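Local coordinates for flagellar regulatory protein C (Vibrio cholerae, PDB 4QHS) that probably activates sigma-54-dependent transcription of flagellar genes, through ATP binding and hydrolysis by its heptameric AAA+ domain, at residues K33-D38 against R56-A61; E135-R140 against R144-L149; K162-V165 against H169-E172; D194-A199 against N220-L225. One frame throughout, in Å; residues are numbered along the deposited sequence.

Interaction 1 (K33-D38 against R56-A61); sequences KVAKTD and RYIHNA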
loop_
_atom_site.group_PDB
_atom_site.type_symbol
_atom_site.label_atom_id
_atom_site.label_comp_id
_atom_site.label_asym_id
_atom_site.label_seq_id
_atom_site.Cartn_x
_atom_site.Cartn_y
_atom_site.Cartn_z
ATOM N N LYS A 33 -11.069 53.457 -0.887
ATOM C CA LYS A 33 -9.902 53.698 -1.689
ATOM C C LYS A 33 -9.602 52.586 -2.675
ATOM O O LYS A 33 -9.489 52.869 -3.833
ATOM C CB LYS A 33 -8.686 53.994 -0.832
ATOM C CG LYS A 33 -8.398 55.441 -0.666
ATOM C CD LYS A 33 -7.397 55.694 0.412
ATOM C CE LYS A 33 -6.978 57.129 0.468
ATOM N NZ LYS A 33 -6.019 57.341 1.539
ATOM N N VAL A 34 -9.464 51.341 -2.237
ATOM C CA VAL A 34 -9.175 50.256 -3.195
ATOM C C VAL A 34 -10.259 50.110 -4.218
ATOM O O VAL A 34 -9.982 49.831 -5.389
ATOM C CB VAL A 34 -9.061 48.824 -2.598
ATOM C CG1 VAL A 34 -7.684 48.227 -2.864
ATOM C CG2 VAL A 34 -9.520 48.748 -1.170
ATOM N N ALA A 35 -11.494 50.249 -3.746
ATOM C CA ALA A 35 -12.663 49.953 -4.564
ATOM C C ALA A 35 -12.591 50.730 -5.865
ATOM O O ALA A 35 -12.874 50.191 -6.920
ATOM C CB ALA A 35 -13.947 50.262 -3.808
ATOM N N LYS A 36 -12.153 51.962 -5.782
ATOM C CA LYS A 36 -12.040 52.784 -6.945
ATOM C C LYS A 36 -11.030 52.268 -7.944
ATOM O O LYS A 36 -11.050 52.665 -9.079
ATOM C CB LYS A 36 -11.743 54.215 -6.538
ATOM C CG LYS A 36 -12.955 54.933 -6.030
ATOM C CD LYS A 36 -12.738 55.521 -4.661
ATOM C CE LYS A 36 -13.025 57.018 -4.626
ATOM N NZ LYS A 36 -11.791 57.843 -4.703
ATOM N N THR A 37 -10.164 51.367 -7.526
ATOM C CA THR A 37 -9.194 50.770 -8.428
ATOM C C THR A 37 -9.529 49.346 -8.836
ATOM O O THR A 37 -10.557 48.841 -8.503
ATOM C CB THR A 37 -7.800 50.794 -7.832
ATOM O OG1 THR A 37 -7.619 49.676 -6.983
ATOM C CG2 THR A 37 -7.604 52.032 -7.040
ATOM N N ASP A 38 -8.630 48.716 -9.569
ATOM C CA ASP A 38 -8.820 47.369 -10.043
ATOM C C ASP A 38 -7.975 46.367 -9.288
ATOM O O ASP A 38 -7.914 45.223 -9.644
ATOM C CB ASP A 38 -8.470 47.277 -11.520
ATOM C CG ASP A 38 -9.684 47.265 -12.414
ATOM O OD1 ASP A 38 -10.811 47.153 -11.930
ATOM O OD2 ASP A 38 -9.514 47.372 -13.626
ATOM N N ARG A 56 -18.805 42.841 -0.956
ATOM C CA ARG A 56 -19.910 43.273 -1.785
ATOM C C ARG A 56 -19.952 44.801 -1.770
ATOM O O ARG A 56 -20.312 45.438 -2.762
ATOM C CB ARG A 56 -21.224 42.662 -1.299
ATOM C CG ARG A 56 -22.325 42.608 -2.358
ATOM C CD ARG A 56 -23.361 41.531 -2.039
ATOM N NE ARG A 56 -22.757 40.202 -1.943
ATOM C CZ ARG A 56 -22.740 39.463 -0.836
ATOM N NH1 ARG A 56 -23.312 39.916 0.276
ATOM N NH2 ARG A 56 -22.157 38.268 -0.843
ATOM N N TYR A 57 -19.553 45.378 -0.643
ATOM C CA TYR A 57 -19.435 46.823 -0.519
ATOM C C TYR A 57 -18.374 47.342 -1.482
ATOM O O TYR A 57 -18.540 48.374 -2.123
ATOM C CB TYR A 57 -19.081 47.192 0.912
ATOM C CG TYR A 57 -18.777 48.646 1.134
ATOM C CD1 TYR A 57 -17.522 49.170 0.847
ATOM C CD2 TYR A 57 -19.737 49.494 1.658
ATOM C CE1 TYR A 57 -17.245 50.503 1.060
ATOM C CE2 TYR A 57 -19.463 50.830 1.881
ATOM C CZ TYR A 57 -18.217 51.328 1.578
ATOM O OH TYR A 57 -17.947 52.662 1.800
ATOM N N ILE A 58 -17.269 46.618 -1.575
ATOM C CA ILE A 58 -16.201 47.040 -2.457
ATOM C C ILE A 58 -16.694 47.047 -3.913
ATOM O O ILE A 58 -16.466 48.012 -4.647
ATOM C CB ILE A 58 -14.969 46.141 -2.291
ATOM C CG1 ILE A 58 -14.276 46.494 -0.973
ATOM C CG2 ILE A 58 -14.022 46.316 -3.471
ATOM C CD1 ILE A 58 -13.104 45.618 -0.618
ATOM N N HIS A 59 -17.398 45.987 -4.300
ATOM C CA HIS A 59 -17.961 45.861 -5.646
ATOM C C HIS A 59 -18.825 47.058 -5.997
ATOM O O HIS A 59 -18.657 47.665 -7.047
ATOM C CB HIS A 59 -18.789 44.582 -5.759
ATOM C CG HIS A 59 -19.382 44.365 -7.110
ATOM N ND1 HIS A 59 -18.646 43.881 -8.173
ATOM C CD2 HIS A 59 -20.640 44.559 -7.577
ATOM C CE1 HIS A 59 -19.428 43.783 -9.234
ATOM N NE2 HIS A 59 -20.643 44.182 -8.899
ATOM N N ASN A 60 -19.736 47.400 -5.093
ATOM C CA ASN A 60 -20.690 48.468 -5.338
ATOM C C ASN A 60 -20.048 49.841 -5.330
ATOM O O ASN A 60 -20.605 50.782 -5.891
ATOM C CB ASN A 60 -21.829 48.417 -4.310
ATOM C CG ASN A 60 -22.608 47.110 -4.368
ATOM O OD1 ASN A 60 -22.842 46.559 -5.447
ATOM N ND2 ASN A 60 -23.004 46.605 -3.208
ATOM N N ALA A 61 -18.875 49.966 -4.712
ATOM C CA ALA A 61 -18.212 51.268 -4.664
ATOM C C ALA A 61 -17.275 51.434 -5.854
ATOM O O ALA A 61 -16.739 52.509 -6.097
ATOM C CB ALA A 61 -17.456 51.434 -3.363
#
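Ala35 of helix 23-35 packs its methyl group between Ile58 and Ala61 of helix 51-61. The backbones come close here: the CA atoms of Ala35 and Ile58 are 5.0 Å apart. Ile58 can be followed outward from its backbone. Its CB stands 4.5 Å from Ala35 CB. There the chain forks. The CG2 methyl lies anti to the backbone N and reaches Ala35, with 4.0 Å between Ile58 CG2 and Ala35 CB. The other branch, CG1 and then CD1, is anti to the carbonyl carbon (chi1 -74°) and runs off beside the contact. Its tip only approaches Val34, with 4.8 Å from Ile58 CD1 to Val34 CG2. The side chain as a whole also packs on Val41 and Leu154 of the central parallel sheet. Ala35 CB has two further neighbours, the carbonyl oxygen Ile58 O at 3.5 Å and the methyl Ala61 CB at 3.7 Å. On segment 33-38 itself, Val34 O accepts bonds from both the backbone N and the OG1 of Thr37, and Thr37 OG1 lies 2.9 Å from Val34 O. Helix 51-61 begins at the end of the P-loop (Walker A) sequence of this AAA+ domain. The contact joins it to helix 23-35 through small apolar groups, so its closeness depends on shape and on burial of methyls, not on polar pairing.

Interaction 2 (E135-R140 against R144-L149); sequences EREVER and RKSIKL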
loop_
_atom_site.group_PDB
_atom_site.type_symbol
_atom_site.label_atom_id
_atom_site.label_comp_id
_atom_site.label_asym_id
_atom_site.label_seq_id
_atom_site.Cartn_x
_atom_site.Cartn_y
_atom_site.Cartn_z
ATOM N N GLU A 135 -1.856 36.148 -16.727
ATOM C CA GLU A 135 -2.156 36.220 -18.146
ATOM C C GLU A 135 -3.493 36.882 -18.369
ATOM O O GLU A 135 -3.801 37.284 -19.493
ATOM C CB GLU A 135 -2.163 34.825 -18.787
ATOM C CG GLU A 135 -0.917 33.986 -18.526
ATOM C CD GLU A 135 0.353 34.651 -19.017
ATOM O OE1 GLU A 135 0.303 35.388 -20.029
ATOM O OE2 GLU A 135 1.408 34.444 -18.385
ATOM N N ARG A 136 -4.276 36.974 -17.324
ATOM C CA ARG A 136 -5.615 37.438 -17.466
ATOM C C ARG A 136 -6.312 36.626 -18.536
ATOM O O ARG A 136 -6.892 37.158 -19.433
ATOM C CB ARG A 136 -5.603 38.902 -17.814
ATOM C CG ARG A 136 -5.593 39.796 -16.627
ATOM C CD ARG A 136 -6.432 39.205 -15.513
ATOM N NE ARG A 136 -6.204 39.828 -14.213
ATOM C CZ ARG A 136 -6.929 39.571 -13.136
ATOM N NH1 ARG A 136 -7.924 38.705 -13.208
ATOM N NH2 ARG A 136 -6.662 40.184 -11.993
ATOM N N GLU A 137 -6.232 35.319 -18.402
ATOM C CA GLU A 137 -6.842 34.337 -19.284
ATOM C C GLU A 137 -7.128 33.086 -18.469
ATOM O O GLU A 137 -6.415 32.784 -17.505
ATOM C CB GLU A 137 -5.930 33.989 -20.462
ATOM C CG GLU A 137 -5.842 35.061 -21.526
ATOM C CD GLU A 137 -4.911 34.681 -22.659
ATOM O OE1 GLU A 137 -4.274 33.607 -22.569
ATOM O OE2 GLU A 137 -4.819 35.460 -23.635
ATOM N N VAL A 138 -8.141 32.349 -18.874
ATOM C CA VAL A 138 -8.462 31.106 -18.236
ATOM C C VAL A 138 -8.743 30.019 -19.238
ATOM O O VAL A 138 -9.045 30.278 -20.363
ATOM C CB VAL A 138 -9.621 31.261 -17.263
ATOM C CG1 VAL A 138 -10.838 31.709 -17.969
ATOM C CG2 VAL A 138 -9.872 29.988 -16.575
ATOM N N GLU A 139 -8.601 28.790 -18.808
ATOM C CA GLU A 139 -8.821 27.646 -19.638
ATOM C C GLU A 139 -9.670 26.700 -18.880
ATOM O O GLU A 139 -9.474 26.526 -17.724
ATOM C CB GLU A 139 -7.524 26.948 -19.893
ATOM C CG GLU A 139 -7.008 27.134 -21.233
ATOM C CD GLU A 139 -5.556 27.455 -21.219
ATOM O OE1 GLU A 139 -5.138 28.261 -20.367
ATOM O OE2 GLU A 139 -4.828 26.902 -22.063
ATOM N N ARG A 140 -10.600 26.066 -19.545
ATOM C CA ARG A 140 -11.447 25.107 -18.892
ATOM C C ARG A 140 -10.706 23.804 -18.760
ATOM O O ARG A 140 -9.828 23.538 -19.537
ATOM C CB ARG A 140 -12.713 24.898 -19.698
ATOM C CG ARG A 140 -13.775 25.937 -19.505
ATOM C CD ARG A 140 -14.854 25.727 -20.484
ATOM N NE ARG A 140 -15.873 26.744 -20.439
ATOM C CZ ARG A 140 -16.986 26.696 -21.140
ATOM N NH1 ARG A 140 -17.205 25.692 -21.932
ATOM N NH2 ARG A 140 -17.866 27.647 -21.053
ATOM N N ARG A 144 -7.748 23.343 -24.370
ATOM C CA ARG A 144 -6.593 24.203 -24.430
ATOM C C ARG A 144 -6.924 25.548 -25.035
ATOM O O ARG A 144 -6.048 26.300 -25.365
ATOM C CB ARG A 144 -5.392 23.511 -25.074
ATOM C CG ARG A 144 -5.254 22.024 -24.702
ATOM C CD ARG A 144 -4.106 21.710 -23.707
ATOM N NE ARG A 144 -3.799 20.273 -23.600
ATOM C CZ ARG A 144 -3.218 19.687 -22.551
ATOM N NH1 ARG A 144 -2.867 20.390 -21.490
ATOM N NH2 ARG A 144 -2.973 18.392 -22.554
ATOM N N LYS A 145 -8.198 25.868 -25.129
ATOM C CA LYS A 145 -8.581 27.211 -25.519
ATOM C C LYS A 145 -8.565 28.126 -24.300
ATOM O O LYS A 145 -9.153 27.814 -23.267
ATOM C CB LYS A 145 -9.955 27.214 -26.177
ATOM C CG LYS A 145 -10.233 28.471 -26.960
ATOM C CD LYS A 145 -11.284 28.210 -28.010
ATOM C CE LYS A 145 -12.600 27.873 -27.361
ATOM N NZ LYS A 145 -13.074 29.035 -26.562
ATOM N N SER A 146 -7.862 29.242 -24.403
ATOM C CA SER A 146 -7.884 30.202 -23.312
ATOM C C SER A 146 -8.928 31.291 -23.573
ATOM O O SER A 146 -9.008 31.849 -24.664
ATOM C CB SER A 146 -6.496 30.817 -23.100
ATOM O OG SER A 146 -6.138 31.644 -24.190
ATOM N N ILE A 147 -9.736 31.570 -22.560
ATOM C CA ILE A 147 -10.704 32.657 -22.610
ATOM C C ILE A 147 -10.111 33.915 -21.970
ATOM O O ILE A 147 -9.652 33.884 -20.824
ATOM C CB ILE A 147 -12.020 32.277 -21.888
ATOM C CG1 ILE A 147 -12.671 31.065 -22.555
ATOM C CG2 ILE A 147 -12.995 33.439 -21.875
ATOM C CD1 ILE A 147 -12.720 29.839 -21.659
ATOM N N LYS A 148 -10.102 35.011 -22.724
ATOM C CA LYS A 148 -9.676 36.312 -22.212
ATOM C C LYS A 148 -10.546 36.746 -21.036
ATOM O O LYS A 148 -11.774 36.627 -21.099
ATOM C CB LYS A 148 -9.746 37.361 -23.314
ATOM C CG LYS A 148 -8.457 38.115 -23.526
ATOM C CD LYS A 148 -7.589 37.441 -24.586
ATOM C CE LYS A 148 -8.053 37.788 -26.000
ATOM N NZ LYS A 148 -7.233 37.091 -27.044
ATOM N N LEU A 149 -9.936 37.317 -20.014
ATOM C CA LEU A 149 -10.647 37.726 -18.827
ATOM C C LEU A 149 -10.537 39.197 -18.507
ATOM O O LEU A 149 -9.555 39.819 -18.788
ATOM C CB LEU A 149 -10.141 36.938 -17.642
ATOM C CG LEU A 149 -10.620 35.515 -17.484
ATOM C CD1 LEU A 149 -10.041 34.905 -16.274
ATOM C CD2 LEU A 149 -12.101 35.508 -17.385
#
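Val138 and Ile147 pair across a two-stranded antiparallel beta hairpin, strand 137-139 with strand 146-148. From its place after helix 123-135 and before strand 152-157, it is probably the pre-sensor-1 insertion of sigma-54 activators. The two residues form a hydrogen-bonded pair. Val138 N gives a bond of 2.9 Å to Ile147 O, and Ile147 N returns one of 2.6 Å to Val138 O. The second runs nearly along the C=O axis. At the base, Leu149 N adds a bond of 3.1 Å to Arg136 O, with the donor well above the carbonyl plane of Arg136. The tight side of the contact is the face carrying Val138 and Ile147, with Leu149 beside it. Val138 CG1 sits between its own backbone N and carbonyl carbon (chi1 61°), and from there meets Leu149 CD1 at 3.7 Å. The same methyl is 4.1 Å from Ile147 CB. Arg140 directs its guanidinium away to salt bridges with Glu106 and Glu90. Arg144 packs on Gly96 of a neighbouring subunit, within that subunit's GAFTGA sequence. The other face of the hairpin is polar and more open to solvent. Glu137 and Lys148 run alongside each other in the same direction, but Glu137 OE2 and Lys148 NZ are 4.5 Å apart, too far for a salt bridge. The aliphatic part is nearer, with Lys148 CD 3.5 Å from Glu137 OE2. The other carboxylate oxygen, Glu137 OE1, takes a weak hydrogen bond of 3.2 Å from Ser146 OG.

Interaction 3 (K162-V165 against H169-E172); sequences KQYV and HFRE. With EDO (1,2-ethanediol), chain H.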
loop_
_atom_site.group_PDB
_atom_site.type_symbol
_atom_site.label_atom_id
_atom_site.label_comp_id
_atom_site.label_asym_id
_atom_site.label_seq_id
_atom_site.Cartn_x
_atom_site.Cartn_y
_atom_site.Cartn_z
ATOM N N LYS A 162 1.148 34.959 5.182
ATOM C CA LYS A 162 2.608 35.044 5.186
ATOM C C LYS A 162 3.226 33.820 5.891
ATOM O O LYS A 162 4.195 33.231 5.401
ATOM C CB LYS A 162 3.049 36.349 5.847
ATOM C CG LYS A 162 4.547 36.520 6.055
ATOM C CD LYS A 162 4.845 37.916 6.616
ATOM C CE LYS A 162 6.295 38.072 7.079
ATOM N NZ LYS A 162 7.268 38.085 5.945
ATOM N N GLN A 163 2.654 33.409 7.019
ATOM C CA GLN A 163 3.205 32.257 7.723
ATOM C C GLN A 163 2.894 30.964 6.959
ATOM O O GLN A 163 3.721 30.051 6.907
ATOM C CB GLN A 163 2.700 32.217 9.172
ATOM C CG GLN A 163 3.384 33.329 10.006
ATOM C CD GLN A 163 3.166 33.250 11.516
ATOM O OE1 GLN A 163 4.101 32.969 12.279
ATOM N NE2 GLN A 163 1.945 33.549 11.955
ATOM N N TYR A 164 1.724 30.926 6.325
ATOM C CA TYR A 164 1.316 29.809 5.485
ATOM C C TYR A 164 2.290 29.633 4.305
ATOM O O TYR A 164 2.612 28.510 3.904
ATOM C CB TYR A 164 -0.127 30.026 4.989
ATOM C CG TYR A 164 -0.943 28.754 4.898
ATOM C CD1 TYR A 164 -0.906 27.806 5.913
ATOM C CD2 TYR A 164 -1.759 28.503 3.799
ATOM C CE1 TYR A 164 -1.650 26.633 5.829
ATOM C CE2 TYR A 164 -2.510 27.345 3.709
ATOM C CZ TYR A 164 -2.454 26.410 4.724
ATOM O OH TYR A 164 -3.201 25.250 4.625
ATOM N N VAL A 165 2.763 30.748 3.761
ATOM C CA VAL A 165 3.867 30.726 2.806
ATOM C C VAL A 165 5.113 30.094 3.428
ATOM O O VAL A 165 5.735 29.209 2.840
ATOM C CB VAL A 165 4.229 32.140 2.328
ATOM C CG1 VAL A 165 5.554 32.142 1.567
ATOM C CG2 VAL A 165 3.106 32.718 1.496
ATOM N N HIS A 169 2.959 25.912 2.361
ATOM C CA HIS A 169 1.623 25.510 1.940
ATOM C C HIS A 169 1.000 26.520 0.986
ATOM O O HIS A 169 -0.086 26.304 0.461
ATOM C CB HIS A 169 0.706 25.328 3.153
ATOM C CG HIS A 169 1.175 24.285 4.114
ATOM N ND1 HIS A 169 1.586 23.032 3.711
ATOM C CD2 HIS A 169 1.302 24.309 5.464
ATOM C CE1 HIS A 169 1.956 22.333 4.770
ATOM N NE2 HIS A 169 1.788 23.081 5.846
ATOM N N PHE A 170 1.676 27.639 0.771
ATOM C CA PHE A 170 1.134 28.659 -0.113
ATOM C C PHE A 170 2.251 29.262 -0.939
ATOM O O PHE A 170 3.324 29.543 -0.424
ATOM C CB PHE A 170 0.413 29.737 0.696
ATOM C CG PHE A 170 -0.698 30.436 -0.061
ATOM C CD1 PHE A 170 -1.950 29.836 -0.211
ATOM C CD2 PHE A 170 -0.504 31.698 -0.587
ATOM C CE1 PHE A 170 -2.989 30.485 -0.897
ATOM C CE2 PHE A 170 -1.525 32.350 -1.265
ATOM C CZ PHE A 170 -2.779 31.738 -1.420
ATOM N N ARG A 171 2.007 29.432 -2.228
ATOM C CA ARG A 171 3.014 30.006 -3.103
ATOM C C ARG A 171 3.339 31.439 -2.702
ATOM O O ARG A 171 2.446 32.263 -2.455
ATOM C CB ARG A 171 2.553 29.985 -4.575
ATOM C CG ARG A 171 2.311 28.609 -5.183
ATOM C CD ARG A 171 1.916 28.767 -6.650
ATOM N NE ARG A 171 3.004 29.390 -7.406
ATOM C CZ ARG A 171 3.920 28.715 -8.103
ATOM N NH1 ARG A 171 3.874 27.385 -8.159
ATOM N NH2 ARG A 171 4.877 29.369 -8.751
ATOM N N GLU A 172 4.625 31.741 -2.695
ATOM C CA GLU A 172 5.088 33.078 -2.389
ATOM C C GLU A 172 4.648 34.062 -3.471
ATOM O O GLU A 172 4.113 35.130 -3.165
ATOM C CB GLU A 172 6.617 33.075 -2.235
ATOM C CG GLU A 172 7.203 34.351 -1.690
ATOM C CD GLU A 172 8.696 34.223 -1.452
ATOM O OE1 GLU A 172 9.202 34.837 -0.490
ATOM O OE2 GLU A 172 9.351 33.493 -2.227
HETATM C C1 EDO H . 6.205 30.009 -5.635
HETATM O O1 EDO H . 6.572 31.381 -5.368
HETATM C C2 EDO H . 6.758 29.026 -4.597
HETATM O O2 EDO H . 6.475 29.464 -3.256
#
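His169 sets its CB over one face of the Tyr164 ring, a CH-pi contact. The carbon is 3.7 Å from the ring centroid of Tyr164 and nearly on the ring normal. The two side chains stand roughly perpendicular. Their rings meet obliquely, with planes at 53°, and His169 CD2 comes to 3.8 Å from Tyr164 CE1. A backbone bond of 3.0 Å from His169 N to Tyr164 O closes the turn that brings the two residues together. Phe170 likewise runs square to Tyr164, and its CB lies 4.0 Å from Tyr164 CD2. The CG of Phe170 is anti to the backbone N (chi1 -152°), which carries the ring away from segment 162-165. Val165 CG2 nevertheless lies at the edge of this ring, near its plane. At the far end, Glu172 N gives a nearly straight bond of 3.0 Å to O2 of 1,2-ethanediol, probably from the crystallisation liquor. Arg171, the N-cap residue of helix 172-178, forms a salt bridge with Asp173 and hydrogen-bonds to Ala75 O of a neighbouring subunit. The turn links helix 161-166 to helix 172-178, while Gln126 of helix 123-135 bonds to its backbone.

Interaction 4 (D194-A199 against N220-L225); sequences DIEPLA and NAITKL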
loop_
_atom_site.group_PDB
_atom_site.type_symbol
_atom_site.label_atom_id
_atom_site.label_comp_id
_atom_site.label_asym_id
_atom_site.label_seq_id
_atom_site.Cartn_x
_atom_site.Cartn_y
_atom_site.Cartn_z
ATOM N N ASP A 194 -19.681 47.798 17.598
ATOM C CA ASP A 194 -20.376 47.394 16.392
ATOM C C ASP A 194 -21.531 46.489 16.732
ATOM O O ASP A 194 -22.476 46.374 15.998
ATOM C CB ASP A 194 -19.422 46.681 15.446
ATOM C CG ASP A 194 -18.590 47.623 14.638
ATOM O OD1 ASP A 194 -18.940 48.798 14.545
ATOM O OD2 ASP A 194 -17.571 47.198 14.091
ATOM N N ILE A 195 -21.424 45.869 17.887
ATOM C CA ILE A 195 -22.346 44.864 18.366
ATOM C C ILE A 195 -23.812 45.275 18.406
ATOM O O ILE A 195 -24.637 44.681 17.757
ATOM C CB ILE A 195 -21.887 44.391 19.716
ATOM C CG1 ILE A 195 -20.661 43.529 19.551
ATOM C CG2 ILE A 195 -22.912 43.592 20.376
ATOM C CD1 ILE A 195 -19.871 43.405 20.767
ATOM N N GLU A 196 -24.138 46.308 19.149
ATOM C CA GLU A 196 -25.498 46.762 19.179
ATOM C C GLU A 196 -26.036 47.140 17.819
ATOM O O GLU A 196 -27.133 46.809 17.493
ATOM C CB GLU A 196 -25.692 47.878 20.193
ATOM C CG GLU A 196 -26.999 48.607 20.053
ATOM C CD GLU A 196 -27.321 49.465 21.239
ATOM O OE1 GLU A 196 -26.431 49.690 22.057
ATOM O OE2 GLU A 196 -28.468 49.908 21.365
ATOM N N PRO A 197 -25.268 47.837 17.012
ATOM C CA PRO A 197 -25.757 48.205 15.691
ATOM C C PRO A 197 -25.978 46.982 14.819
ATOM O O PRO A 197 -26.905 46.938 14.039
ATOM C CB PRO A 197 -24.627 49.039 15.129
ATOM C CG PRO A 197 -23.867 49.482 16.251
ATOM C CD PRO A 197 -24.176 48.705 17.451
ATOM N N LEU A 198 -25.111 45.995 14.955
ATOM C CA LEU A 198 -25.254 44.753 14.222
ATOM C C LEU A 198 -26.447 43.965 14.729
ATOM O O LEU A 198 -27.248 43.499 13.966
ATOM C CB LEU A 198 -23.974 43.928 14.323
ATOM C CG LEU A 198 -23.799 42.800 13.326
ATOM C CD1 LEU A 198 -24.029 43.249 11.938
ATOM C CD2 LEU A 198 -22.443 42.238 13.467
ATOM N N ALA A 199 -26.550 43.851 16.034
ATOM C CA ALA A 199 -27.646 43.140 16.652
ATOM C C ALA A 199 -28.997 43.579 16.140
ATOM O O ALA A 199 -29.771 42.787 15.685
ATOM C CB ALA A 199 -27.575 43.311 18.123
ATOM N N ASN A 220 -30.394 46.167 29.585
ATOM C CA ASN A 220 -29.697 45.203 30.382
ATOM C C ASN A 220 -29.279 44.040 29.522
ATOM O O ASN A 220 -28.353 43.338 29.850
ATOM C CB ASN A 220 -30.596 44.721 31.503
ATOM C CG ASN A 220 -30.365 45.469 32.783
ATOM O OD1 ASN A 220 -29.693 46.484 32.797
ATOM N ND2 ASN A 220 -30.931 44.976 33.866
ATOM N N ALA A 221 -29.989 43.854 28.421
ATOM C CA ALA A 221 -29.677 42.833 27.449
ATOM C C ALA A 221 -28.543 43.310 26.587
ATOM O O ALA A 221 -27.672 42.565 26.235
ATOM C CB ALA A 221 -30.869 42.542 26.606
ATOM N N ILE A 222 -28.555 44.581 26.265
ATOM C CA ILE A 222 -27.493 45.144 25.484
ATOM C C ILE A 222 -26.182 44.979 26.209
ATOM O O ILE A 222 -25.186 44.597 25.658
ATOM C CB ILE A 222 -27.732 46.605 25.270
ATOM C CG1 ILE A 222 -29.006 46.800 24.481
ATOM C CG2 ILE A 222 -26.605 47.189 24.528
ATOM C CD1 ILE A 222 -28.774 46.915 23.063
ATOM N N THR A 223 -26.208 45.279 27.479
ATOM C CA THR A 223 -25.011 45.260 28.255
ATOM C C THR A 223 -24.516 43.833 28.292
ATOM O O THR A 223 -23.345 43.564 28.209
ATOM C CB THR A 223 -25.314 45.798 29.667
ATOM O OG1 THR A 223 -25.585 47.189 29.586
ATOM C CG2 THR A 223 -24.170 45.587 30.582
ATOM N N LYS A 224 -25.458 42.920 28.414
ATOM C CA LYS A 224 -25.166 41.508 28.447
ATOM C C LYS A 224 -24.543 41.102 27.149
ATOM O O LYS A 224 -23.581 40.393 27.118
ATOM C CB LYS A 224 -26.445 40.750 28.635
ATOM C CG LYS A 224 -26.287 39.295 28.750
ATOM C CD LYS A 224 -27.140 38.830 29.859
ATOM C CE LYS A 224 -27.735 37.516 29.575
ATOM N NZ LYS A 224 -28.965 37.341 30.336
ATOM N N LEU A 225 -25.109 41.585 26.068
ATOM C CA LEU A 225 -24.518 41.365 24.744
ATOM C C LEU A 225 -23.124 42.019 24.615
ATOM O O LEU A 225 -22.215 41.433 24.023
ATOM C CB LEU A 225 -25.443 41.901 23.637
ATOM C CG LEU A 225 -26.539 41.068 22.939
ATOM C CD1 LEU A 225 -26.237 39.562 22.889
ATOM C CD2 LEU A 225 -27.913 41.314 23.490
#
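Glu196 lays its carboxylate against Ile222, where helix 195-208 approaches helix 219-226. This is the closer of two contacts and brings polar atoms against apolar ones. The Glu196 chain is stretched out, with CG anti to the backbone N (chi1 167°), and meets the Ile222 side chain nearly at 90°. Each oxygen has a different methyl as its nearest partner: Glu196 OE1 is 3.5 Å from Ile222 CG2, and Glu196 OE2 is 3.5 Å from Ile222 CD1. The carbon between them, Glu196 CD, is also 3.5 Å from Ile222 CD1. These are van der Waals contacts and do not pair the charge. The purely apolar contact is looser. Ile195 CG2 lies 4.5 Å from Leu225 CB and 4.3 Å from Leu225 O. That carbonyl oxygen also accepts a hydrogen bond from Trp230 NE1. The backbone bonds stay within each helix, as in Ala199 N to Ile195 O at 2.7 Å. The helices keep some distance, with 6.8 Å between the CA atoms of Glu196 and Ile222. Helix 233-247 adds to the packing, with Val240 on Leu225 and Val234 and Leu237 on Leu198. Packing of helices against one another in this way is characteristic of the helical lid domain of AAA+ ATPases.

Overall arrangement
The four contacts follow one another along the chain, each closing before the next opens. Interactions 1, 2 and 3 lie in the sigma-54 interaction domain, around its central parallel sheet. Their centres are 24 to 26 Å apart, and none touches another. Interaction 1 lies nearest the centre of the chain. Helix 123-135 leads into the hairpin of interaction 2 and also borders interaction 3. Interaction 4 belongs to the lid and lies about 48 Å from interaction 2, centre to centre, on the opposite side of the chain's centre. Interactions 1, 2 and 3 each reach a neighbouring subunit, consistent with coupling between subunits in the heptamer, whereas no other chain of the assembly touches the segments of interaction 4.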